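Local structure of putative peptide ABC-transport system periplasmic peptide-binding protein (Campylobacter jejuni, 4OET) at residues E12-R17 with W168-Y173; V174-N179 with L192-I197; T394-E399 with E409-G414. The protein probably binds peptides or related small solutes in the periplasm and delivers them to an ABC transporter. All coordinates share one frame; numbering follows the deposited sequence.

Contact 1: residues E12-R17 with W168-Y173; sequences ENEIAR and WKKGEY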
loop_
_atom_site.group_PDB
_atom_site.type_symbol
_atom_site.label_atom_id
_atom_site.label_comp_id
_atom_site.label_asym_id
_atom_site.label_seq_id
_atom_site.Cartn_x
_atom_site.Cartn_y
_atom_site.Cartn_z
ATOM N N GLU A 12 7.562 -12.225 -2.870
ATOM C CA GLU A 12 8.773 -11.524 -3.285
ATOM C C GLU A 12 9.661 -11.169 -2.084
ATOM O O GLU A 12 10.886 -11.148 -2.196
ATOM C CB GLU A 12 8.433 -10.264 -4.097
ATOM C CG GLU A 12 7.939 -9.075 -3.287
ATOM C CD GLU A 12 7.874 -7.786 -4.095
ATOM O OE1 GLU A 12 7.547 -6.737 -3.498
ATOM O OE2 GLU A 12 8.145 -7.810 -5.319
ATOM N N ASN A 13 9.048 -10.899 -0.937
ATOM C CA ASN A 13 9.793 -10.343 0.189
ATOM C C ASN A 13 9.878 -11.277 1.387
ATOM O O ASN A 13 8.989 -12.090 1.609
ATOM C CB ASN A 13 9.133 -9.039 0.643
ATOM C CG ASN A 13 7.646 -9.217 0.953
ATOM O OD1 ASN A 13 6.905 -9.854 0.195
ATOM N ND2 ASN A 13 7.212 -8.678 2.092
ATOM N N GLU A 14 10.953 -11.155 2.160
ATOM C CA GLU A 14 11.069 -11.861 3.433
ATOM C C GLU A 14 11.199 -10.869 4.579
ATOM O O GLU A 14 12.076 -10.010 4.559
ATOM C CB GLU A 14 12.266 -12.819 3.447
ATOM C CG GLU A 14 12.379 -13.586 4.767
ATOM C CD GLU A 14 13.737 -14.235 4.978
ATOM O OE1 GLU A 14 14.762 -13.517 4.920
ATOM O OE2 GLU A 14 13.776 -15.460 5.230
ATOM N N ILE A 15 10.322 -10.972 5.569
ATOM C CA ILE A 15 10.402 -10.069 6.709
ATOM C C ILE A 15 11.432 -10.548 7.731
ATOM O O ILE A 15 11.812 -11.722 7.746
ATOM C CB ILE A 15 9.027 -9.881 7.380
ATOM C CG1 ILE A 15 8.287 -11.209 7.487
ATOM C CG2 ILE A 15 8.168 -8.972 6.541
ATOM C CD1 ILE A 15 8.787 -12.106 8.573
ATOM N N ALA A 16 11.885 -9.630 8.578
ATOM C CA ALA A 16 12.856 -9.956 9.619
ATOM C C ALA A 16 12.153 -10.364 10.907
ATOM O O ALA A 16 12.662 -11.180 11.684
ATOM C CB ALA A 16 13.780 -8.782 9.867
ATOM N N ARG A 17 11.001 -9.748 11.154
ATOM C CA ARG A 17 10.238 -10.009 12.367
ATOM C C ARG A 17 8.770 -10.279 12.061
ATOM O O ARG A 17 8.065 -9.403 11.563
ATOM C CB ARG A 17 10.376 -8.829 13.336
ATOM C CG ARG A 17 11.826 -8.453 13.641
ATOM C CD ARG A 17 11.935 -7.201 14.481
ATOM N NE ARG A 17 11.858 -5.996 13.663
ATOM C CZ ARG A 17 11.924 -4.758 14.142
ATOM N NH1 ARG A 17 12.074 -4.556 15.443
ATOM N NH2 ARG A 17 11.849 -3.721 13.318
ATOM N N TRP A 168 11.005 -21.899 10.479
ATOM C CA TRP A 168 11.485 -20.813 9.645
ATOM C C TRP A 168 12.882 -21.149 9.170
ATOM O O TRP A 168 13.819 -21.217 9.961
ATOM C CB TRP A 168 11.479 -19.490 10.414
ATOM C CG TRP A 168 11.726 -18.276 9.562
ATOM C CD1 TRP A 168 12.032 -18.255 8.232
ATOM C CD2 TRP A 168 11.671 -16.902 9.982
ATOM N NE1 TRP A 168 12.179 -16.958 7.801
ATOM C CE2 TRP A 168 11.960 -16.110 8.854
ATOM C CE3 TRP A 168 11.410 -16.268 11.203
ATOM C CZ2 TRP A 168 11.994 -14.712 8.908
ATOM C CZ3 TRP A 168 11.444 -14.878 11.256
ATOM C CH2 TRP A 168 11.734 -14.117 10.113
ATOM N N LYS A 169 13.012 -21.372 7.870
ATOM C CA LYS A 169 14.314 -21.551 7.260
ATOM C C LYS A 169 14.680 -20.199 6.670
ATOM O O LYS A 169 14.091 -19.779 5.676
ATOM C CB LYS A 169 14.265 -22.647 6.190
ATOM C CG LYS A 169 15.598 -23.009 5.573
ATOM C CD LYS A 169 16.469 -23.814 6.515
ATOM C CE LYS A 169 16.326 -25.303 6.229
ATOM N NZ LYS A 169 17.377 -26.102 6.916
ATOM N N LYS A 170 15.628 -19.507 7.296
ATOM C CA LYS A 170 15.882 -18.105 6.960
ATOM C C LYS A 170 16.358 -17.920 5.524
ATOM O O LYS A 170 17.316 -18.560 5.082
ATOM C CB LYS A 170 16.904 -17.493 7.925
ATOM C CG LYS A 170 17.138 -15.996 7.712
ATOM C CD LYS A 170 15.871 -15.189 7.981
ATOM C CE LYS A 170 16.163 -13.701 8.103
ATOM N NZ LYS A 170 14.916 -12.890 8.009
ATOM N N GLY A 171 15.685 -17.025 4.807
ATOM C CA GLY A 171 16.021 -16.742 3.425
ATOM C C GLY A 171 15.303 -17.632 2.427
ATOM O O GLY A 171 15.282 -17.330 1.231
ATOM N N GLU A 172 14.692 -18.713 2.908
ATOM C CA GLU A 172 14.028 -19.663 2.016
ATOM C C GLU A 172 12.512 -19.653 2.153
ATOM O O GLU A 172 11.802 -19.235 1.237
ATOM C CB GLU A 172 14.516 -21.094 2.270
ATOM C CG GLU A 172 15.995 -21.268 2.531
ATOM C CD GLU A 172 16.424 -22.719 2.362
ATOM O OE1 GLU A 172 17.610 -23.026 2.606
ATOM O OE2 GLU A 172 15.565 -23.562 2.012
ATOM N N TYR A 173 12.022 -20.092 3.309
ATOM C CA TYR A 173 10.588 -20.256 3.509
ATOM C C TYR A 173 10.160 -20.123 4.957
ATOM O O TYR A 173 10.979 -20.159 5.872
ATOM C CB TYR A 173 10.130 -21.626 2.976
ATOM C CG TYR A 173 10.676 -22.848 3.712
ATOM C CD1 TYR A 173 10.183 -23.226 4.960
ATOM C CD2 TYR A 173 11.661 -23.643 3.137
ATOM C CE1 TYR A 173 10.677 -24.338 5.622
ATOM C CE2 TYR A 173 12.157 -24.762 3.791
ATOM C CZ TYR A 173 11.662 -25.103 5.030
ATOM O OH TYR A 173 12.152 -26.211 5.683
#
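Glu-14 reaches from the loop 12-17 into the turn 168-173, and its carboxylate carries most of the contact. Its CB points toward the turn. The CG atom lies anti to the backbone N (chi1 -179°) and the chain continues extended. CG passes at the margin of contact with Lys-170 NZ. CD comes next, 3.4 Å from Gly-171 N. The two oxygens then divide their partners. OE1 faces the lysine: Lys-170 NZ approaches to 3.2 Å, a salt bridge whose hydrogen bond is weak. OE2 accepts the backbone N-H of Gly-171, with OE2 modelled 2.5 Å from N, so the exact length is doubtful. This N-H arrives on the syn side, 21° out of the carboxylate plane. OE2 also meets the indole edge, with Trp-168 NE1 at 3.4 Å, again a weak hydrogen bond. The carboxylate is therefore held by a backbone N-H, an ammonium group and an indole N-H. These donors would probably favour its charged form.

Lys-170 bends at chi2 (64°), which turns its chain back toward Glu-14. The rest of the indole edge faces the carbonyls of the next residues of the loop. Trp-168 CZ2 lies 3.2 Å from Ile-15 O, near the ring plane. Trp-168 CH2 meets Ala-16 O in the same edge-on manner, and Ile-15 CD1 adds an apolar contact to CH2 at 3.9 Å. Ala-16 O also accepts a hydrogen bond from Gln-155. The contact lies at the surface. It pins the loop that follows strand 6-11 to the turn joining strands 163-169 and 173-178. In that turn Glu-172 and Tyr-173 both face Lys-169, whose O accepts both their N-H groups, forming a classic beta bulge.

Contact 2: residues V174-N179 with L192-I197; sequences VEFKAN and LIIKHI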
loop_
_atom_site.group_PDB
_atom_site.type_symbol
_atom_site.label_atom_id
_atom_site.label_comp_id
_atom_site.label_asym_id
_atom_site.label_seq_id
_atom_site.Cartn_x
_atom_site.Cartn_y
_atom_site.Cartn_z
ATOM N N VAL A 174 8.858 -19.985 5.160
ATOM C CA VAL A 174 8.301 -20.153 6.487
ATOM C C VAL A 174 7.240 -21.236 6.378
ATOM O O VAL A 174 6.414 -21.217 5.459
ATOM C CB VAL A 174 7.681 -18.860 7.048
ATOM C CG1 VAL A 174 7.242 -19.083 8.483
ATOM C CG2 VAL A 174 8.681 -17.711 6.973
ATOM N N GLU A 175 7.276 -22.194 7.297
ATOM C CA GLU A 175 6.290 -23.261 7.300
ATOM C C GLU A 175 5.217 -22.974 8.329
ATOM O O GLU A 175 5.500 -22.514 9.434
ATOM C CB GLU A 175 6.934 -24.623 7.593
ATOM C CG GLU A 175 5.928 -25.773 7.587
ATOM C CD GLU A 175 6.565 -27.139 7.449
ATOM O OE1 GLU A 175 7.804 -27.216 7.268
ATOM O OE2 GLU A 175 5.818 -28.141 7.541
ATOM N N PHE A 176 3.979 -23.273 7.961
ATOM C CA PHE A 176 2.847 -23.055 8.841
ATOM C C PHE A 176 2.010 -24.318 8.974
ATOM O O PHE A 176 2.087 -25.220 8.138
ATOM C CB PHE A 176 1.979 -21.912 8.321
ATOM C CG PHE A 176 2.690 -20.593 8.253
ATOM C CD1 PHE A 176 3.382 -20.210 7.111
ATOM C CD2 PHE A 176 2.664 -19.730 9.339
ATOM C CE1 PHE A 176 4.028 -18.987 7.056
ATOM C CE2 PHE A 176 3.308 -18.511 9.287
ATOM C CZ PHE A 176 3.988 -18.138 8.147
ATOM N N LYS A 177 1.230 -24.375 10.046
ATOM C CA LYS A 177 0.267 -25.442 10.262
ATOM C C LYS A 177 -1.080 -24.792 10.505
ATOM O O LYS A 177 -1.158 -23.764 11.181
ATOM C CB LYS A 177 0.660 -26.322 11.448
ATOM C CG LYS A 177 -0.008 -27.675 11.461
ATOM C CD LYS A 177 -0.201 -28.180 12.886
ATOM C CE LYS A 177 1.123 -28.334 13.610
ATOM N NZ LYS A 177 0.945 -29.020 14.920
ATOM N N ALA A 178 -2.138 -25.396 9.973
ATOM C CA ALA A 178 -3.475 -24.841 10.123
ATOM C C ALA A 178 -3.867 -24.691 11.592
ATOM O O ALA A 178 -3.723 -25.624 12.396
ATOM C CB ALA A 178 -4.490 -25.714 9.397
ATOM N N ASN A 179 -4.371 -23.515 11.943
ATOM C CA ASN A 179 -4.918 -23.307 13.275
ATOM C C ASN A 179 -6.250 -24.045 13.342
ATOM O O ASN A 179 -7.231 -23.638 12.721
ATOM C CB ASN A 179 -5.066 -21.811 13.567
ATOM C CG ASN A 179 -5.759 -21.530 14.884
ATOM O OD1 ASN A 179 -5.859 -22.399 15.751
ATOM N ND2 ASN A 179 -6.214 -20.292 15.053
ATOM N N LEU A 192 0.997 -25.092 5.121
ATOM C CA LEU A 192 1.264 -23.892 4.336
ATOM C C LEU A 192 2.751 -23.566 4.361
ATOM O O LEU A 192 3.360 -23.502 5.434
ATOM C CB LEU A 192 0.467 -22.693 4.866
ATOM C CG LEU A 192 0.733 -21.342 4.184
ATOM C CD1 LEU A 192 0.410 -21.400 2.701
ATOM C CD2 LEU A 192 -0.063 -20.241 4.860
ATOM N N ILE A 193 3.341 -23.412 3.181
ATOM C CA ILE A 193 4.712 -22.931 3.067
ATOM C C ILE A 193 4.735 -21.618 2.300
ATOM O O ILE A 193 4.192 -21.531 1.200
ATOM C CB ILE A 193 5.625 -23.950 2.362
ATOM C CG1 ILE A 193 5.884 -25.152 3.276
ATOM C CG2 ILE A 193 6.950 -23.309 1.984
ATOM C CD1 ILE A 193 5.893 -26.483 2.549
ATOM N N ILE A 194 5.333 -20.588 2.892
ATOM C CA ILE A 194 5.531 -19.327 2.181
ATOM C C ILE A 194 6.986 -19.252 1.768
ATOM O O ILE A 194 7.881 -19.155 2.605
ATOM C CB ILE A 194 5.152 -18.102 3.026
ATOM C CG1 ILE A 194 3.641 -18.093 3.275
ATOM C CG2 ILE A 194 5.580 -16.823 2.327
ATOM C CD1 ILE A 194 2.822 -18.006 2.008
ATOM N N LYS A 195 7.211 -19.338 0.467
ATOM C CA LYS A 195 8.551 -19.394 -0.086
ATOM C C LYS A 195 9.007 -18.000 -0.520
ATOM O O LYS A 195 8.277 -17.284 -1.208
ATOM C CB LYS A 195 8.570 -20.373 -1.263
ATOM C CG LYS A 195 9.916 -20.959 -1.610
ATOM C CD LYS A 195 9.726 -22.159 -2.526
ATOM C CE LYS A 195 11.042 -22.816 -2.905
ATOM N NZ LYS A 195 10.801 -24.053 -3.709
ATOM N N HIS A 196 10.203 -17.604 -0.105
ATOM C CA HIS A 196 10.732 -16.319 -0.531
ATOM C C HIS A 196 11.383 -16.438 -1.902
ATOM O O HIS A 196 12.426 -17.077 -2.047
ATOM C CB HIS A 196 11.751 -15.761 0.466
ATOM C CG HIS A 196 12.454 -14.535 -0.033
ATOM N ND1 HIS A 196 13.828 -14.421 -0.055
ATOM C CD2 HIS A 196 11.972 -13.384 -0.557
ATOM C CE1 HIS A 196 14.161 -13.244 -0.557
ATOM N NE2 HIS A 196 13.054 -12.597 -0.873
ATOM N N ILE A 197 10.764 -15.831 -2.910
ATOM C CA ILE A 197 11.368 -15.803 -4.237
ATOM C C ILE A 197 11.289 -14.392 -4.783
ATOM O O ILE A 197 10.219 -13.930 -5.177
ATOM C CB ILE A 197 10.684 -16.788 -5.226
ATOM C CG1 ILE A 197 10.675 -18.215 -4.665
ATOM C CG2 ILE A 197 11.404 -16.782 -6.576
ATOM C CD1 ILE A 197 10.145 -19.261 -5.641
#
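Phe-176 and Leu-192 meet through different first torsions. The ring of Phe-176 is carried by a CG beside the backbone N (chi1 -62°), while Leu-192 sets its CG opposite its own backbone N (chi1 176°). The two side chains then lie side by side and point the same way, with Phe-176 CB 3.9 Å from Leu-192 CB. The ring leans toward the next residue on this face. Its CE1 reaches Ile-194 CG1 at 3.9 Å, in an oblique approach. Val-174 projects on the same face. Glu-175 and Ile-193 project on the other, and the carboxylate of Glu-175 turns to a salt bridge with Arg-191.

The backbones pair antiparallel. Val-174 with Ile-194 and Phe-176 with Leu-192 are hydrogen-bonded pairs. Between them Glu-175 and Ile-193 form a non-hydrogen-bonded pair. The bond from Phe-176 N to Leu-192 O is short, 2.6 Å. Its return bond, from Leu-192 N to Phe-176 O, is longer at 3.2 Å, and the donor sits well above the carbonyl plane.

Helix 30-33 packs on the buried face, where Leu-32 touches Leu-192 and Ile-194. That helix includes Asn-31, a magnesium ligand. Strands 173-178 and 191-196 are the two inner strands of a four-stranded mixed sheet, with strand 6-11 at one outer edge and 163-169 at the other.

Contact 3: residues T394-E399 with E409-G414; sequences TFRVFE and EGWNFG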
loop_
_atom_site.group_PDB
_atom_site.type_symbol
_atom_site.label_atom_id
_atom_site.label_comp_id
_atom_site.label_asym_id
_atom_site.label_seq_id
_atom_site.Cartn_x
_atom_site.Cartn_y
_atom_site.Cartn_z
ATOM N N THR A 394 -3.206 9.807 1.844
ATOM C CA THR A 394 -3.496 11.150 1.339
ATOM C C THR A 394 -2.950 12.212 2.287
ATOM O O THR A 394 -2.057 12.978 1.918
ATOM C CB THR A 394 -5.006 11.378 1.140
ATOM O OG1 THR A 394 -5.726 10.960 2.312
ATOM C CG2 THR A 394 -5.499 10.611 -0.086
ATOM N N PHE A 395 -3.457 12.230 3.517
ATOM C CA PHE A 395 -3.048 13.244 4.483
ATOM C C PHE A 395 -1.539 13.234 4.671
ATOM O O PHE A 395 -0.885 14.267 4.553
ATOM C CB PHE A 395 -3.733 13.030 5.832
ATOM C CG PHE A 395 -3.248 13.975 6.912
ATOM C CD1 PHE A 395 -3.710 15.283 6.969
ATOM C CD2 PHE A 395 -2.318 13.558 7.857
ATOM C CE1 PHE A 395 -3.259 16.164 7.955
ATOM C CE2 PHE A 395 -1.861 14.434 8.848
ATOM C CZ PHE A 395 -2.332 15.737 8.894
ATOM N N ARG A 396 -0.982 12.059 4.928
ATOM C CA ARG A 396 0.439 11.954 5.228
ATOM C C ARG A 396 1.308 12.204 3.999
ATOM O O ARG A 396 2.465 12.614 4.118
ATOM C CB ARG A 396 0.742 10.581 5.804
ATOM C CG ARG A 396 1.980 10.535 6.656
ATOM C CD ARG A 396 1.986 9.276 7.492
ATOM N NE ARG A 396 3.296 9.014 8.079
ATOM C CZ ARG A 396 3.585 7.926 8.780
ATOM N NH1 ARG A 396 2.659 6.995 8.964
ATOM N NH2 ARG A 396 4.800 7.763 9.282
ATOM N N VAL A 397 0.738 11.960 2.824
ATOM C CA VAL A 397 1.457 12.116 1.567
ATOM C C VAL A 397 1.357 13.526 0.974
ATOM O O VAL A 397 2.312 14.010 0.375
ATOM C CB VAL A 397 0.955 11.083 0.550
ATOM C CG1 VAL A 397 1.634 11.261 -0.814
ATOM C CG2 VAL A 397 1.166 9.670 1.117
ATOM N N PHE A 398 0.214 14.185 1.146
ATOM C CA PHE A 398 -0.058 15.424 0.415
ATOM C C PHE A 398 -0.227 16.670 1.290
ATOM O O PHE A 398 -0.009 17.793 0.827
ATOM C CB PHE A 398 -1.310 15.249 -0.439
ATOM C CG PHE A 398 -1.167 14.209 -1.509
ATOM C CD1 PHE A 398 -0.465 14.483 -2.681
ATOM C CD2 PHE A 398 -1.724 12.948 -1.344
ATOM C CE1 PHE A 398 -0.332 13.512 -3.672
ATOM C CE2 PHE A 398 -1.596 11.978 -2.331
ATOM C CZ PHE A 398 -0.893 12.259 -3.491
ATOM N N GLU A 399 -0.610 16.488 2.549
ATOM C CA GLU A 399 -0.873 17.643 3.408
ATOM C C GLU A 399 0.432 18.343 3.760
ATOM O O GLU A 399 1.451 17.695 3.998
ATOM C CB GLU A 399 -1.627 17.228 4.677
ATOM C CG GLU A 399 -2.502 18.321 5.268
ATOM C CD GLU A 399 -1.823 19.045 6.411
ATOM O OE1 GLU A 399 -2.338 20.099 6.847
ATOM O OE2 GLU A 399 -0.780 18.546 6.889
ATOM N N GLU A 409 8.007 12.357 10.265
ATOM C CA GLU A 409 7.150 11.229 9.949
ATOM C C GLU A 409 6.280 11.527 8.746
ATOM O O GLU A 409 5.460 10.705 8.348
ATOM C CB GLU A 409 6.291 10.858 11.163
ATOM C CG GLU A 409 7.105 10.354 12.352
ATOM C CD GLU A 409 7.485 8.879 12.239
ATOM O OE1 GLU A 409 7.498 8.333 11.112
ATOM O OE2 GLU A 409 7.780 8.265 13.289
ATOM N N GLY A 410 6.463 12.710 8.167
ATOM C CA GLY A 410 5.728 13.091 6.974
ATOM C C GLY A 410 6.175 12.360 5.720
ATOM O O GLY A 410 7.357 12.031 5.572
ATOM N N TRP A 411 5.236 12.118 4.808
ATOM C CA TRP A 411 5.549 11.436 3.553
ATOM C C TRP A 411 5.376 12.378 2.363
ATOM O O TRP A 411 5.321 11.948 1.209
ATOM C CB TRP A 411 4.662 10.203 3.379
ATOM C CG TRP A 411 4.962 9.129 4.366
ATOM C CD1 TRP A 411 6.056 9.046 5.174
ATOM C CD2 TRP A 411 4.146 7.991 4.671
ATOM N NE1 TRP A 411 5.976 7.924 5.959
ATOM C CE2 TRP A 411 4.813 7.258 5.670
ATOM C CE3 TRP A 411 2.917 7.517 4.191
ATOM C CZ2 TRP A 411 4.296 6.068 6.197
ATOM C CZ3 TRP A 411 2.402 6.343 4.718
ATOM C CH2 TRP A 411 3.091 5.632 5.710
ATOM N N ASN A 412 5.273 13.668 2.656
ATOM C CA ASN A 412 5.194 14.684 1.619
ATOM C C ASN A 412 6.615 15.029 1.190
ATOM O O ASN A 412 7.152 16.072 1.558
ATOM C CB ASN A 412 4.443 15.912 2.147
ATOM C CG ASN A 412 4.112 16.925 1.069
ATOM O OD1 ASN A 412 4.696 16.928 -0.024
ATOM N ND2 ASN A 412 3.158 17.803 1.378
ATOM N N PHE A 413 7.232 14.129 0.429
ATOM C CA PHE A 413 8.658 14.232 0.126
ATOM C C PHE A 413 8.975 15.310 -0.910
ATOM O O PHE A 413 10.106 15.791 -0.984
ATOM C CB PHE A 413 9.187 12.875 -0.353
ATOM C CG PHE A 413 8.953 11.747 0.628
ATOM C CD1 PHE A 413 9.522 11.780 1.895
ATOM C CD2 PHE A 413 8.168 10.655 0.280
ATOM C CE1 PHE A 413 9.314 10.741 2.803
ATOM C CE2 PHE A 413 7.952 9.618 1.177
ATOM C CZ PHE A 413 8.526 9.663 2.445
ATOM N N GLY A 414 7.964 15.721 -1.671
ATOM C CA GLY A 414 8.135 16.736 -2.694
ATOM C C GLY A 414 7.896 18.131 -2.160
ATOM O O GLY A 414 7.987 19.107 -2.907
HETATM O O HOH W 1 6.267 5.976 10.818
#
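Arg-396 lays its guanidinium flat on the indole of Trp-411. The planes are only 14° apart and the group centres 3.8 Å apart. The chain of Arg-396 is extended from CG to NE, which lets it run across the ring. CD rides over the six-membered ring in a CH-pi contact, and CZ sits off-centre in a cation-pi contact. NE lies over the ring system, 3.3 Å from Trp-411 CE2.

Glu-409 meets the same guanidinium from its edge. Arg-396 NE donates to Glu-409 O at 2.8 Å, within the guanidinium plane, and Arg-396 NH2 adds a weak bond to this oxygen. The carboxylate of Glu-409 is turned steeply, 75° from the guanidinium plane. Glu-409 OE1 forms a salt bridge with Arg-396 NH2 at 3.3 Å, and a water also links these two atoms. Stack and edge bonds together fix the rotation of the guanidinium.

Two further bonds hold the helix and the residue after it to the loop. Trp-411 N donates to Arg-396 O at 2.9 Å. Asn-412 ND2 lies 3.1 Å from Glu-399 O and bonds to it from above the carbonyl plane. The same ND2 also donates to Tyr-416 O. Val-397 CG2 touches the indole edge at Trp-411 CE3, 4.1 Å away.

The contact joins the short helix 395-398 to the loop leading to helix 419-428. Strand 379-384 supplies Trp-384, which touches both Val-397 and Trp-411. On the helix side, Phe-398 packs on Leu-448 of helix 434-450, and the Glu-399 carboxylate bonds to Ser-401 and to Gln-426 of helix 419-428.

How the contacts relate
The chain leaves strand 6-11 and enters the loop 12-17. Contact 1 ties this loop to the turn 168-173, closing a long excursion of 150 residues. Contact 2 follows directly and closes a short one of 12 residues between neighbouring strands. Contact 3 closes a 9-residue loop much later. The three run in series; none nests in or crosses another. Contacts 1 and 2 reach the same sheet and touch: Glu-172 O lies 2.6 Å from His-196 N, a probable hydrogen bond. Contact 3 stands apart, its centre about 30 Å from that of contact 1, and joins a short helix to the loop after it.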